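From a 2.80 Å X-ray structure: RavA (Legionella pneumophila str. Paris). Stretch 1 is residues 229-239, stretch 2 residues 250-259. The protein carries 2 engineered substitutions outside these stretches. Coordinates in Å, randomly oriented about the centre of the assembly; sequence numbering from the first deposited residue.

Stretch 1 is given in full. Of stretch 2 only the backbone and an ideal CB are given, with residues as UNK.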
# COMPACT_ATOMS: atom_id res chain seq x y z
N ASN A 229 16.98 18.72 -7.47
CA ASN A 229 16.20 17.53 -7.14
C ASN A 229 15.06 17.26 -8.13
O ASN A 229 14.37 16.25 -7.98
CB ASN A 229 15.61 17.65 -5.73
CG ASN A 229 16.66 17.85 -4.66
OD1 ASN A 229 17.85 17.64 -4.89
ND2 ASN A 229 16.23 18.26 -3.47
N ARG A 230 14.86 18.14 -9.11
CA ARG A 230 13.67 18.04 -9.97
C ARG A 230 13.73 16.80 -10.86
O ARG A 230 12.75 16.04 -10.94
CB ARG A 230 13.53 19.31 -10.81
CG ARG A 230 13.36 20.58 -9.98
CD ARG A 230 12.66 21.67 -10.78
NE ARG A 230 13.58 22.70 -11.26
CZ ARG A 230 13.57 23.96 -10.83
NH1 ARG A 230 12.69 24.35 -9.92
NH2 ARG A 230 14.44 24.84 -11.32
N THR A 231 14.86 16.60 -11.54
CA THR A 231 15.03 15.40 -12.35
C THR A 231 14.86 14.14 -11.52
O THR A 231 14.26 13.16 -11.96
CB THR A 231 16.40 15.41 -13.03
OG1 THR A 231 16.56 16.62 -13.78
CG2 THR A 231 16.55 14.22 -13.96
N ASP A 232 15.40 14.15 -10.29
CA ASP A 232 15.30 12.99 -9.42
C ASP A 232 13.85 12.69 -9.05
O ASP A 232 13.41 11.53 -9.10
CB ASP A 232 16.14 13.23 -8.16
CG ASP A 232 16.03 12.12 -7.15
OD1 ASP A 232 16.57 11.02 -7.41
OD2 ASP A 232 15.39 12.34 -6.10
N VAL A 233 13.10 13.73 -8.69
CA VAL A 233 11.68 13.56 -8.38
C VAL A 233 10.94 12.97 -9.58
O VAL A 233 10.13 12.05 -9.44
CB VAL A 233 11.06 14.90 -7.95
CG1 VAL A 233 9.55 14.79 -7.84
CG2 VAL A 233 11.66 15.35 -6.62
N VAL A 234 11.21 13.50 -10.77
CA VAL A 234 10.50 13.04 -11.96
C VAL A 234 10.85 11.59 -12.27
O VAL A 234 9.97 10.78 -12.61
CB VAL A 234 10.80 13.97 -13.15
CG1 VAL A 234 10.16 13.44 -14.42
CG2 VAL A 234 10.30 15.37 -12.86
N MET A 235 12.13 11.23 -12.16
CA MET A 235 12.54 9.85 -12.43
C MET A 235 11.90 8.89 -11.44
O MET A 235 11.46 7.80 -11.82
CB MET A 235 14.06 9.72 -12.41
CG MET A 235 14.78 10.50 -13.49
SD MET A 235 14.22 10.07 -15.16
CE MET A 235 15.34 8.73 -15.55
N LYS A 236 11.82 9.28 -10.17
CA LYS A 236 11.19 8.41 -9.18
C LYS A 236 9.70 8.23 -9.45
O LYS A 236 9.17 7.11 -9.36
CB LYS A 236 11.44 8.95 -7.77
CG LYS A 236 12.86 8.66 -7.29
CD LYS A 236 13.24 9.47 -6.06
CE LYS A 236 14.67 9.15 -5.65
NZ LYS A 236 15.13 10.01 -4.53
N ILE A 237 9.01 9.32 -9.79
CA ILE A 237 7.59 9.21 -10.13
C ILE A 237 7.39 8.28 -11.32
O ILE A 237 6.57 7.36 -11.28
CB ILE A 237 6.98 10.60 -10.39
CG1 ILE A 237 7.02 11.45 -9.12
CG2 ILE A 237 5.56 10.47 -10.90
CD1 ILE A 237 6.73 12.91 -9.36
N LYS A 238 8.17 8.49 -12.39
CA LYS A 238 8.10 7.57 -13.52
C LYS A 238 8.54 6.16 -13.13
O LYS A 238 8.22 5.20 -13.85
CB LYS A 238 8.96 8.09 -14.68
CG LYS A 238 8.19 8.98 -15.65
CD LYS A 238 8.81 10.37 -15.75
CE LYS A 238 9.71 10.50 -16.97
NZ LYS A 238 8.94 10.49 -18.25
N GLY A 239 9.24 6.01 -12.02
CA GLY A 239 9.64 4.71 -11.54
C GLY A 239 8.51 3.93 -10.89
O GLY A 239 8.37 2.73 -11.15
N UNK A 250 1.21 16.05 -14.56
CA UNK A 250 1.01 17.32 -13.87
C UNK A 250 2.31 17.85 -13.28
O UNK A 250 2.58 19.05 -13.34
CB UNK A 250 -0.04 17.16 -12.77
N UNK A 251 3.14 16.97 -12.71
CA UNK A 251 4.40 17.42 -12.12
C UNK A 251 5.32 17.99 -13.19
O UNK A 251 5.93 19.06 -13.01
CB UNK A 251 5.09 16.27 -11.39
N UNK A 252 5.43 17.31 -14.33
CA UNK A 252 6.29 17.81 -15.40
C UNK A 252 5.76 19.13 -15.96
O UNK A 252 6.54 20.05 -16.22
CB UNK A 252 6.40 16.77 -16.52
N UNK A 253 4.44 19.25 -16.11
CA UNK A 253 3.90 20.50 -16.63
C UNK A 253 4.04 21.65 -15.64
O UNK A 253 4.24 22.80 -16.04
CB UNK A 253 2.43 20.32 -17.00
N UNK A 254 3.97 21.36 -14.33
CA UNK A 254 4.17 22.41 -13.34
C UNK A 254 5.61 22.89 -13.32
O UNK A 254 5.88 24.09 -13.22
CB UNK A 254 3.77 21.91 -11.95
N UNK A 255 6.57 21.95 -13.41
CA UNK A 255 7.96 22.35 -13.56
C UNK A 255 8.15 23.21 -14.81
O UNK A 255 8.85 24.24 -14.77
CB UNK A 255 8.86 21.12 -13.62
N UNK A 256 7.54 22.80 -15.92
CA UNK A 256 7.65 23.58 -17.16
C UNK A 256 7.07 24.98 -16.99
O UNK A 256 7.64 25.95 -17.48
CB UNK A 256 6.94 22.86 -18.31
N UNK A 257 5.94 25.09 -16.29
CA UNK A 257 5.32 26.40 -16.08
C UNK A 257 6.21 27.29 -15.22
O UNK A 257 6.32 28.50 -15.48
CB UNK A 257 3.94 26.24 -15.43
N UNK A 258 6.83 26.73 -14.18
CA UNK A 258 7.76 27.52 -13.38
C UNK A 258 8.94 27.99 -14.23
O UNK A 258 9.38 29.14 -14.11
CB UNK A 258 8.26 26.71 -12.18
N UNK A 259 9.47 27.11 -15.09
CA UNK A 259 10.54 27.53 -15.98
C UNK A 259 10.09 28.66 -16.89
O UNK A 259 10.83 29.62 -17.13
CB UNK A 259 11.03 26.35 -16.82

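The two helices run nearly antiparallel, their N-to-C directions 163° apart and their axes 10.7 Å apart at closest approach.

Position 250 has helical backbone angles and a CB with nothing of stretch 1 within 5.5 Å, so almost any helix-tolerant residue would do. It is Lys250, whose amine is hydrogen-bonded elsewhere in the structure.

Position 251 points toward stretch 1, its ideal CB 4.3 Å from Ile237 CD1 and 5.5 Å from Val234 CG2. Only carbon is on offer here, and at that range a short branched or modest aliphatic side chain suits best: valine, isoleucine, perhaps leucine or alanine. The residue is Val251, in the t rotamer; its CG2 lies 4.0 Å from Ile237 CD1 and its CG1 4.4 Å from Val234 CG2.

At 252 the CB points sideways, 5.4 Å from Val234 CG1, with the amine of Lys238 farther along. A long side chain with an apolar stem and polar end fits: glutamine or glutamate would suit, glutamate also answering the charge of the Lys238 amine; methionine could use only the Val234 side. Gln252 returns toward stretch 1 along its length: OE1 is 3.9 Å from Val234 CG1, and NE2 is 3.9 Å from Lys238 NZ. Both of the latter are donor groups, and no hydrogen bond joins them.

Positions 253 and 254 are out of reach and stretch 1 sets no demand on them. They are Ser253, whose OG makes a weak 3.3 Å hydrogen bond to Lys250 O, and Ala254.

Position 255 is the richest site. Its CB points toward stretch 1, 4.8 Å from Arg230 CD, and Val234 CG2 lies within reach of a larger side chain. Leucine or methionine could use this surface, but an aromatic ring could also lie against the arginine stem. Phe255 does so: Arg230 CD sits over one ring face, 3.9 Å from the centroid of the Phe255 ring in a CH-pi contact, while Val234 CG2 meets the ring edge at 3.7 Å from Phe255 CE2.

Positions 256 and 257 are out of reach, so any helix-tolerant residue would serve as far as stretch 1 is concerned; they are Ala256 and Leu257.

At 258 the CB points toward stretch 1 but finds nothing within 5.5 Å, so only a long side chain would arrive. The nearby guanidinium of Arg230 would favour glutamate or glutamine. Instead Arg258 places its NE 3.7 Å from Arg230 NH1, which lies over one face of the Arg258 guanidinium, a close approach of like charges.

Position 259 points sideways into open space, permissive to polar residues; Arg259 leads its end away.

Stretch 2 250-259: KVQSAFALRR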
# COMPACT_ATOMS: atom_id res chain seq x y z
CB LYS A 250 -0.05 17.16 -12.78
CG LYS A 250 -1.38 16.62 -13.29
CD LYS A 250 -2.51 17.62 -13.17
CE LYS A 250 -3.80 17.00 -13.68
NZ LYS A 250 -4.93 17.97 -13.71
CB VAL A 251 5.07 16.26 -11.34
CG1 VAL A 251 6.52 16.59 -11.03
CG2 VAL A 251 4.31 15.99 -10.06
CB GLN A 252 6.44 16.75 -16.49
CG GLN A 252 7.13 15.48 -16.00
CD GLN A 252 7.55 14.55 -17.13
OE1 GLN A 252 8.62 14.71 -17.72
NE2 GLN A 252 6.71 13.56 -17.42
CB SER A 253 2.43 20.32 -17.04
OG SER A 253 1.57 20.73 -16.00
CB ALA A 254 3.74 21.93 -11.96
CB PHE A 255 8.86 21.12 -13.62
CG PHE A 255 9.08 20.45 -12.29
CD1 PHE A 255 9.14 21.20 -11.12
CD2 PHE A 255 9.23 19.08 -12.21
CE1 PHE A 255 9.35 20.58 -9.90
CE2 PHE A 255 9.44 18.46 -10.98
CZ PHE A 255 9.50 19.21 -9.83
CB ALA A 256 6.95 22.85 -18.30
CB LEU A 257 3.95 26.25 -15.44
CG LEU A 257 3.29 27.56 -15.00
CD1 LEU A 257 3.05 28.47 -16.20
CD2 LEU A 257 2.00 27.30 -14.25
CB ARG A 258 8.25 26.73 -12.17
CG ARG A 258 9.55 27.25 -11.59
CD ARG A 258 9.56 27.19 -10.08
NE ARG A 258 10.87 27.54 -9.54
CZ ARG A 258 11.15 27.64 -8.25
NH1 ARG A 258 10.19 27.43 -7.35
NH2 ARG A 258 12.37 27.96 -7.85
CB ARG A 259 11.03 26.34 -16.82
CG ARG A 259 12.51 26.41 -17.18
CD ARG A 259 12.83 25.64 -18.45
NE ARG A 259 13.18 26.55 -19.55
CZ ARG A 259 13.74 26.17 -20.69
NH1 ARG A 259 14.03 24.89 -20.90
NH2 ARG A 259 14.02 27.07 -21.62
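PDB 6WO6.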